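Local coordinates for protein iron transport multicopper oxidase FET3 (Saccharomyces cerevisiae, PDB 1ZPU) that oxidises ferrous to ferric iron with molecular oxygen, using four copper ions, so that the iron can be imported into the yeast cell by the permease FTR1, at residues Q183-Y188 with L239-N244; D247-I252 with Y275-K280; T371-K376 with E479-I484. All blocks are in the same frame, centred on the assembly; numbering follows the deposited sequence.

Interaction 1. Residues Q183-Y188 with L239-N244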
# COMPACT_ATOMS: atom_id res chain seq x y z
N GLN A 183 -4.20 24.53 19.74
CA GLN A 183 -4.97 25.63 20.34
C GLN A 183 -6.19 25.07 21.06
O GLN A 183 -6.77 24.08 20.61
CB GLN A 183 -5.44 26.61 19.26
CG GLN A 183 -4.33 27.29 18.50
CD GLN A 183 -3.63 28.35 19.31
OE1 GLN A 183 -4.27 29.11 20.06
NE2 GLN A 183 -2.32 28.42 19.18
N PRO A 184 -6.59 25.69 22.18
CA PRO A 184 -7.75 25.18 22.92
C PRO A 184 -9.03 25.28 22.10
O PRO A 184 -9.14 26.13 21.21
CB PRO A 184 -7.84 26.14 24.11
CG PRO A 184 -7.15 27.39 23.65
CD PRO A 184 -6.01 26.88 22.82
N ASP A 185 -9.99 24.41 22.39
CA ASP A 185 -11.33 24.46 21.78
C ASP A 185 -11.27 24.60 20.26
O ASP A 185 -11.81 25.53 19.67
CB ASP A 185 -12.16 25.60 22.40
CG ASP A 185 -13.59 25.63 21.88
OD1 ASP A 185 -14.19 24.54 21.73
OD2 ASP A 185 -14.12 26.74 21.61
N THR A 186 -10.58 23.67 19.62
CA THR A 186 -10.40 23.71 18.18
C THR A 186 -10.59 22.32 17.60
O THR A 186 -10.15 21.32 18.18
CB THR A 186 -9.02 24.31 17.81
OG1 THR A 186 -8.90 25.62 18.38
CG2 THR A 186 -8.85 24.42 16.31
N THR A 187 -11.28 22.25 16.48
CA THR A 187 -11.46 20.99 15.78
C THR A 187 -10.37 20.87 14.72
O THR A 187 -10.27 21.70 13.81
CB THR A 187 -12.84 20.90 15.10
OG1 THR A 187 -13.87 20.91 16.10
CG2 THR A 187 -12.96 19.62 14.27
N TYR A 188 -9.55 19.83 14.85
CA TYR A 188 -8.49 19.55 13.89
C TYR A 188 -8.87 18.39 13.00
O TYR A 188 -9.38 17.37 13.48
CB TYR A 188 -7.19 19.21 14.61
CG TYR A 188 -6.51 20.40 15.22
CD1 TYR A 188 -6.91 20.89 16.47
CD2 TYR A 188 -5.48 21.06 14.55
CE1 TYR A 188 -6.27 22.01 17.04
CE2 TYR A 188 -4.85 22.17 15.10
CZ TYR A 188 -5.25 22.64 16.34
OH TYR A 188 -4.63 23.73 16.88
N LEU A 239 -11.32 13.47 12.95
CA LEU A 239 -11.57 14.74 13.61
C LEU A 239 -11.17 14.62 15.07
O LEU A 239 -11.48 13.61 15.72
CB LEU A 239 -13.06 15.10 13.51
CG LEU A 239 -13.70 15.56 12.20
CD1 LEU A 239 -15.21 15.47 12.30
CD2 LEU A 239 -13.30 16.98 11.84
N VAL A 240 -10.49 15.64 15.59
CA VAL A 240 -10.10 15.70 16.99
C VAL A 240 -10.43 17.09 17.51
O VAL A 240 -9.98 18.08 16.94
CB VAL A 240 -8.58 15.42 17.18
CG1 VAL A 240 -8.14 15.74 18.59
CG2 VAL A 240 -8.26 13.97 16.85
N HIS A 241 -11.23 17.15 18.57
CA HIS A 241 -11.57 18.43 19.16
C HIS A 241 -10.82 18.62 20.48
O HIS A 241 -10.92 17.78 21.39
CB HIS A 241 -13.09 18.60 19.33
CG HIS A 241 -13.51 20.01 19.66
ND1 HIS A 241 -13.40 21.05 18.76
CD2 HIS A 241 -14.07 20.54 20.77
CE1 HIS A 241 -13.85 22.17 19.32
NE2 HIS A 241 -14.27 21.88 20.53
N THR A 242 -10.09 19.72 20.56
CA THR A 242 -9.22 20.01 21.70
C THR A 242 -10.01 20.58 22.89
O THR A 242 -11.08 21.16 22.71
CB THR A 242 -8.06 20.96 21.29
OG1 THR A 242 -8.58 22.21 20.86
CG2 THR A 242 -7.25 20.35 20.14
N LYS A 243 -9.44 20.42 24.08
CA LYS A 243 -10.06 20.81 25.34
C LYS A 243 -9.96 22.31 25.59
O LYS A 243 -9.24 23.01 24.90
CB LYS A 243 -9.37 20.07 26.49
CG LYS A 243 -9.13 18.61 26.20
CD LYS A 243 -9.18 17.73 27.44
CE LYS A 243 -9.24 16.26 27.01
NZ LYS A 243 -9.72 15.29 28.05
N ASN A 244 -10.70 22.79 26.60
CA ASN A 244 -10.69 24.21 26.94
C ASN A 244 -9.48 24.65 27.77
O ASN A 244 -9.12 25.83 27.76
CB ASN A 244 -12.00 24.63 27.60
CG ASN A 244 -13.15 24.68 26.60
OD1 ASN A 244 -12.95 24.44 25.41
ND2 ASN A 244 -14.35 25.00 27.08

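Interaction 2. Residues D247-I252 with Y275-K280. With NAG (2-acetamido-2-deoxy-beta-D-glucopyranose), chain B.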
# COMPACT_ATOMS: atom_id res chain seq x y z
N ASP A 247 -3.82 23.94 30.39
CA ASP A 247 -3.07 23.63 31.60
C ASP A 247 -2.17 22.38 31.49
O ASP A 247 -1.09 22.36 32.06
CB ASP A 247 -3.99 23.60 32.83
CG ASP A 247 -4.67 22.25 33.02
OD1 ASP A 247 -5.29 21.73 32.06
OD2 ASP A 247 -4.59 21.72 34.15
N LYS A 248 -2.61 21.38 30.74
CA LYS A 248 -1.92 20.09 30.68
C LYS A 248 -1.53 19.68 29.26
O LYS A 248 -2.18 20.06 28.29
CB LYS A 248 -2.80 19.00 31.29
CG LYS A 248 -2.05 17.72 31.58
CD LYS A 248 -2.99 16.53 31.56
CE LYS A 248 -2.28 15.26 32.00
NZ LYS A 248 -2.10 15.27 33.48
N ASN A 249 -0.46 18.90 29.14
CA ASN A 249 -0.11 18.28 27.85
C ASN A 249 -0.44 16.79 27.80
O ASN A 249 -0.47 16.10 28.82
CB ASN A 249 1.36 18.51 27.47
CG ASN A 249 1.71 19.98 27.31
OD1 ASN A 249 1.00 20.74 26.66
ND2 ASN A 249 2.82 20.39 27.91
N PHE A 250 -0.68 16.30 26.60
CA PHE A 250 -1.18 14.94 26.42
C PHE A 250 -0.31 14.12 25.48
O PHE A 250 0.31 14.64 24.57
CB PHE A 250 -2.60 15.00 25.87
CG PHE A 250 -3.57 15.64 26.80
CD1 PHE A 250 -3.74 17.02 26.79
CD2 PHE A 250 -4.33 14.87 27.67
CE1 PHE A 250 -4.65 17.62 27.64
CE2 PHE A 250 -5.24 15.46 28.52
CZ PHE A 250 -5.40 16.84 28.50
N ALA A 251 -0.28 12.82 25.72
CA ALA A 251 0.57 11.91 24.96
C ALA A 251 -0.11 11.46 23.67
O ALA A 251 -1.27 11.03 23.69
CB ALA A 251 0.92 10.72 25.81
N ILE A 252 0.60 11.59 22.55
CA ILE A 252 0.22 10.99 21.28
C ILE A 252 0.97 9.66 21.22
O ILE A 252 2.20 9.63 21.27
CB ILE A 252 0.62 11.86 20.06
CG1 ILE A 252 -0.03 13.24 20.11
CG2 ILE A 252 0.29 11.16 18.74
CD1 ILE A 252 0.63 14.24 19.20
N TYR A 275 4.02 14.18 21.63
CA TYR A 275 3.44 15.18 22.51
C TYR A 275 2.41 16.08 21.88
O TYR A 275 2.71 16.86 20.98
CB TYR A 275 4.53 16.05 23.14
CG TYR A 275 5.76 15.28 23.49
CD1 TYR A 275 6.97 15.54 22.85
CD2 TYR A 275 5.72 14.27 24.46
CE1 TYR A 275 8.10 14.84 23.15
CE2 TYR A 275 6.86 13.55 24.77
CZ TYR A 275 8.05 13.84 24.10
OH TYR A 275 9.19 13.14 24.40
N MET A 276 1.18 15.99 22.37
CA MET A 276 0.17 17.00 22.11
C MET A 276 0.33 18.12 23.16
O MET A 276 0.00 17.94 24.35
CB MET A 276 -1.23 16.40 22.13
CG MET A 276 -2.30 17.33 21.65
SD MET A 276 -3.86 16.45 21.61
CE MET A 276 -5.03 17.80 21.44
N VAL A 277 0.84 19.26 22.70
CA VAL A 277 1.25 20.35 23.57
C VAL A 277 0.25 21.51 23.58
O VAL A 277 0.13 22.24 22.60
CB VAL A 277 2.66 20.88 23.20
CG1 VAL A 277 3.09 21.94 24.16
CG2 VAL A 277 3.68 19.75 23.18
N TYR A 278 -0.45 21.67 24.69
CA TYR A 278 -1.33 22.81 24.88
C TYR A 278 -0.53 23.94 25.51
O TYR A 278 -0.79 25.10 25.26
CB TYR A 278 -2.50 22.47 25.81
CG TYR A 278 -3.63 21.64 25.22
CD1 TYR A 278 -3.45 20.29 24.91
CD2 TYR A 278 -4.89 22.19 25.02
CE1 TYR A 278 -4.48 19.53 24.40
CE2 TYR A 278 -5.93 21.44 24.51
CZ TYR A 278 -5.72 20.11 24.20
OH TYR A 278 -6.76 19.36 23.70
N ASN A 279 0.45 23.57 26.33
CA ASN A 279 1.25 24.53 27.08
C ASN A 279 2.74 24.27 26.86
O ASN A 279 3.27 23.23 27.26
CB ASN A 279 0.89 24.46 28.56
CG ASN A 279 1.54 25.55 29.37
OD1 ASN A 279 2.52 26.16 28.94
ND2 ASN A 279 0.97 25.83 30.54
N LYS A 280 3.40 25.22 26.22
CA LYS A 280 4.79 25.06 25.78
C LYS A 280 5.76 24.96 26.94
O LYS A 280 6.92 24.60 26.76
CB LYS A 280 5.20 26.21 24.88
CG LYS A 280 4.65 26.09 23.46
CD LYS A 280 5.67 26.56 22.42
CE LYS A 280 5.88 28.06 22.50
NZ LYS A 280 4.56 28.76 22.54
C1 NAG B . 1.84 26.38 31.55
C2 NAG B . 1.11 27.64 32.00
C3 NAG B . 1.82 28.27 33.18
C4 NAG B . 1.91 27.24 34.31
C5 NAG B . 2.61 26.00 33.77
C6 NAG B . 2.71 24.88 34.78
C7 NAG B . -0.20 29.00 30.47
C8 NAG B . -0.37 30.49 30.37
N2 NAG B . 0.99 28.60 30.91
O3 NAG B . 1.15 29.44 33.59
O4 NAG B . 2.64 27.77 35.40
O5 NAG B . 1.92 25.50 32.65
O6 NAG B . 3.68 23.99 34.28
O7 NAG B . -1.13 28.23 30.17

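Interaction 3. Residues T371-K376 with E479-I484. With NAG (2-acetamido-2-deoxy-beta-D-glucopyranose), chain C.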
# COMPACT_ATOMS: atom_id res chain seq x y z
N THR A 371 -1.68 -13.86 -13.80
CA THR A 371 -2.51 -12.86 -14.46
C THR A 371 -3.93 -13.35 -14.67
O THR A 371 -4.14 -14.48 -15.10
CB THR A 371 -1.89 -12.35 -15.78
OG1 THR A 371 -0.86 -11.40 -15.48
CG2 THR A 371 -2.91 -11.65 -16.63
N PHE A 372 -4.89 -12.51 -14.35
CA PHE A 372 -6.30 -12.76 -14.63
C PHE A 372 -6.83 -11.69 -15.57
O PHE A 372 -6.44 -10.52 -15.46
CB PHE A 372 -7.12 -12.74 -13.36
CG PHE A 372 -6.74 -13.81 -12.39
CD1 PHE A 372 -5.62 -13.64 -11.56
CD2 PHE A 372 -7.49 -14.97 -12.28
CE1 PHE A 372 -5.26 -14.62 -10.65
CE2 PHE A 372 -7.15 -15.95 -11.38
CZ PHE A 372 -6.03 -15.79 -10.56
N ILE A 373 -7.72 -12.08 -16.47
CA ILE A 373 -8.37 -11.11 -17.35
C ILE A 373 -9.80 -10.84 -16.90
O ILE A 373 -10.58 -11.77 -16.68
CB ILE A 373 -8.32 -11.54 -18.83
CG1 ILE A 373 -6.88 -11.83 -19.23
CG2 ILE A 373 -8.93 -10.46 -19.72
CD1 ILE A 373 -6.72 -12.32 -20.64
N LEU A 374 -10.13 -9.57 -16.75
CA LEU A 374 -11.46 -9.17 -16.31
C LEU A 374 -12.25 -8.60 -17.48
O LEU A 374 -11.71 -7.86 -18.29
CB LEU A 374 -11.36 -8.14 -15.19
CG LEU A 374 -10.40 -8.36 -14.02
CD1 LEU A 374 -10.43 -7.13 -13.12
CD2 LEU A 374 -10.70 -9.62 -13.22
N GLU A 375 -13.54 -8.94 -17.56
CA GLU A 375 -14.40 -8.55 -18.68
C GLU A 375 -15.03 -7.16 -18.54
O GLU A 375 -15.17 -6.64 -17.43
CB GLU A 375 -15.50 -9.58 -18.92
CG GLU A 375 -15.01 -10.95 -19.42
CD GLU A 375 -14.33 -10.91 -20.79
OE1 GLU A 375 -14.87 -10.29 -21.74
OE2 GLU A 375 -13.24 -11.51 -20.90
N LYS A 376 -15.43 -6.61 -19.68
CA LYS A 376 -15.87 -5.21 -19.83
C LYS A 376 -16.43 -4.51 -18.60
O LYS A 376 -15.86 -3.52 -18.17
CB LYS A 376 -16.79 -4.99 -21.05
CG LYS A 376 -17.54 -6.23 -21.61
CD LYS A 376 -18.63 -5.82 -22.62
CE LYS A 376 -19.58 -6.97 -22.96
NZ LYS A 376 -20.05 -7.69 -21.73
N GLU A 479 -7.78 -5.59 -16.72
CA GLU A 479 -9.17 -5.18 -16.91
C GLU A 479 -9.45 -4.82 -18.37
O GLU A 479 -8.75 -3.99 -18.94
CB GLU A 479 -9.42 -3.97 -16.03
CG GLU A 479 -10.79 -3.89 -15.44
CD GLU A 479 -10.77 -3.18 -14.10
OE1 GLU A 479 -9.96 -3.60 -13.23
OE2 GLU A 479 -11.54 -2.22 -13.91
N ASP A 480 -10.50 -5.41 -18.94
CA ASP A 480 -10.72 -5.45 -20.39
C ASP A 480 -9.61 -4.82 -21.24
O ASP A 480 -9.63 -3.62 -21.53
CB ASP A 480 -12.12 -4.96 -20.82
CG ASP A 480 -12.32 -3.48 -20.59
OD1 ASP A 480 -11.67 -2.92 -19.69
OD2 ASP A 480 -13.14 -2.88 -21.32
N PRO A 481 -8.62 -5.64 -21.63
CA PRO A 481 -7.50 -5.20 -22.45
C PRO A 481 -7.95 -4.50 -23.73
O PRO A 481 -7.22 -3.66 -24.25
CB PRO A 481 -6.77 -6.51 -22.80
CG PRO A 481 -7.74 -7.60 -22.46
CD PRO A 481 -8.52 -7.07 -21.31
N PHE A 482 -9.14 -4.84 -24.23
CA PHE A 482 -9.66 -4.16 -25.42
C PHE A 482 -10.06 -2.72 -25.10
O PHE A 482 -9.86 -1.83 -25.92
CB PHE A 482 -10.82 -4.93 -26.06
CG PHE A 482 -10.43 -6.29 -26.58
CD1 PHE A 482 -11.23 -7.40 -26.33
CD2 PHE A 482 -9.25 -6.47 -27.31
CE1 PHE A 482 -10.88 -8.67 -26.81
CE2 PHE A 482 -8.89 -7.73 -27.79
CZ PHE A 482 -9.71 -8.83 -27.53
N GLY A 483 -10.62 -2.51 -23.91
CA GLY A 483 -10.90 -1.15 -23.42
C GLY A 483 -9.64 -0.32 -23.32
O GLY A 483 -9.65 0.87 -23.64
N ILE A 484 -8.55 -0.95 -22.87
CA ILE A 484 -7.24 -0.31 -22.78
C ILE A 484 -6.76 0.11 -24.17
O ILE A 484 -6.36 1.26 -24.36
CB ILE A 484 -6.18 -1.22 -22.11
CG1 ILE A 484 -6.50 -1.44 -20.64
CG2 ILE A 484 -4.78 -0.65 -22.24
CD1 ILE A 484 -5.85 -2.67 -20.08
C1 NAG C . -12.62 -13.06 -23.77
C2 NAG C . -13.20 -14.46 -23.59
C3 NAG C . -14.58 -14.70 -24.26
C4 NAG C . -15.25 -13.50 -24.96
C5 NAG C . -14.44 -12.19 -24.93
C6 NAG C . -15.29 -10.93 -25.06
C7 NAG C . -11.32 -16.07 -23.45
C8 NAG C . -10.17 -16.60 -24.27
N2 NAG C . -12.28 -15.44 -24.14
O3 NAG C . -15.49 -15.26 -23.32
O4 NAG C . -15.53 -13.87 -26.31
O5 NAG C . -13.67 -12.12 -23.74
O6 NAG C . -14.46 -9.88 -25.54
O7 NAG C . -11.34 -16.23 -22.23

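Interaction 1. Residues Q183-Y188 with L239-N244
The hydroxyl of T242 joins two backbone groups of the facing turn: OG1 donates to Q183 O at 2.6 Å, in the plane of that carbonyl, and accepts from T186 N at 2.8 Å. With chi1 at 63°, OG1 sits between the backbone N and the carbonyl carbon, while CG2 goes to the other side and touches Y188 CE1 at 3.7 Å. The tyrosine hydroxyl takes the N-H of Q183, so this ring bridges the ends of its segment.

H241 works on the opposite sheet face from Y188 and V240. Its ring reaches two side chains: NE2 donates to D185 OD1 at 2.9 Å, on the anti side, bent and tilted from the plane of a carboxylate almost perpendicular to the imidazole, and ND1 shares a hydrogen bond with T187 OG1 at 2.7 Å. One residue along, Y188 and V240 form an antiparallel hydrogen-bonded pair, Y188 N meeting V240 O at 2.8 Å, and D185 N reaches K243 O from above the carbonyl plane.

These strands are neighbours in a sheet of the second cupredoxin domain. The aspartate would probably polarise the imidazole and favour a proton on NE2, while bonds at both nitrogens hold the ring's rotation.

Interaction 2. Residues D247-I252 with Y275-K280
N249 reaches over to the end of strand 271-277 and grips the turn beyond it. Its chi1 of -61° sets CG anti to its own carbonyl carbon, beside the backbone N. CB lies 3.5 Å from M276 O, and from CG the amide divides. OD1 takes N279 N at 2.9 Å on a lone pair, with a straight N-H, and also a weak bond from Y278 N. ND2 gives a hydrogen to N279 O at 2.9 Å, with the acceptor in the amide plane, and makes a further bond to A283 O. The side chain thus pairs with both the N-H and the C=O of N279, much as a neighbouring strand would. An alanine here would probably leave N279 N and N279 O without these partners and let the glycosylated turn shift.

One residue on, F250 and M276 form an antiparallel hydrogen-bonded pair, with F250 N donating to M276 O at 2.9 Å and M276 N to F250 O. F250 CD1 touches Y278 CE1 at 3.5 Å, the two rings inclined at 64°, while the hydroxyl of Y278 is bonded to H208. Further along, I252 CG1 packs against M276 CB, the side chains crossing at about a right angle.

N279 carries the sugar: ND2 is bonded covalently to C1 of N-acetylglucosamine, and OD1 accepts from the backbone N of T281, which completes the Asn-X-Thr sequon. The glycan therefore leaves the second cupredoxin domain where the sheet runs out. OD1 takes two backbone N-H groups, one of them weakly, and ND2 serves two backbone carbonyls, so the buried amide of N249 is satisfied at both ends and its partners are consistent with this orientation.

Interaction 3. Residues T371-K376 with E479-I484
L374 and E479 face each other as a parallel bridge, CA atoms 4.6 Å apart, and just past it the chain of D480 turns into the helix 481-486 while its N makes a weak hydrogen bond to L374 O at 2.8 Å. Strand 371-374 is here the outermost strand of its sheet, lying against strand 474-479.

L374 and E479 put their side chains on the same face. A chi1 of -46° sets the leucine's CG anti to its carbonyl carbon, and CD1 rests against the glutamate, 3.6 Å from OE1 and 4.0 Å from CG. The carboxylate is held elsewhere: OE1 is bonded to H399 NE2, OE2 to the backbone N of N455. A methyl group thus flanks an acid whose oxygens are already engaged. One residue earlier, I373 CG2 meets P481 CD at 3.8 Å, the side chains crossing at about a right angle.

D480 stands at the N-cap. Its backbone O accepts from I484 N at 3.2 Å, opening the helix, and its CB packs 3.9 Å from K376 N. The proline after it suits the first turn of a helix, where a backbone N-H would have no carbonyl behind it to bond.

At the surface, E375 and F482 flank the N-acetylglucosamine on N360. The carboxylate of E375 lies by the sugar's ring oxygen, and the phenylalanine turns its edge towards O6.

The contact joins an edge strand to the helix that leaves the third cupredoxin domain's sheet. The side chain of E479, about 9 Å from that of the type 3 copper ligand H397, is buried, and its bonds to H399 and N455 probably stabilise its negative charge there.

Interactions 1 and 2 sit in the second cupredoxin domain, their centres 12 Å apart, one in each of its two sheets. They meet where strand 235-241 gives way to strand 250-256: Y278 OH bonds to K243 N, and M276 CE packs on T242 CG2, so the two sheets are tied together near the ends of these strands. Interaction 3 follows later in the chain, in the third domain, its centre 48 and 53 Å from theirs and on the opposite side of the chain's centre. Its sheet includes strands 392-396 and 457-463, which carry copper ligands. The first two contacts therefore belong to a domain away from the metals, while the third lies at the edge of a domain that carries copper ligands.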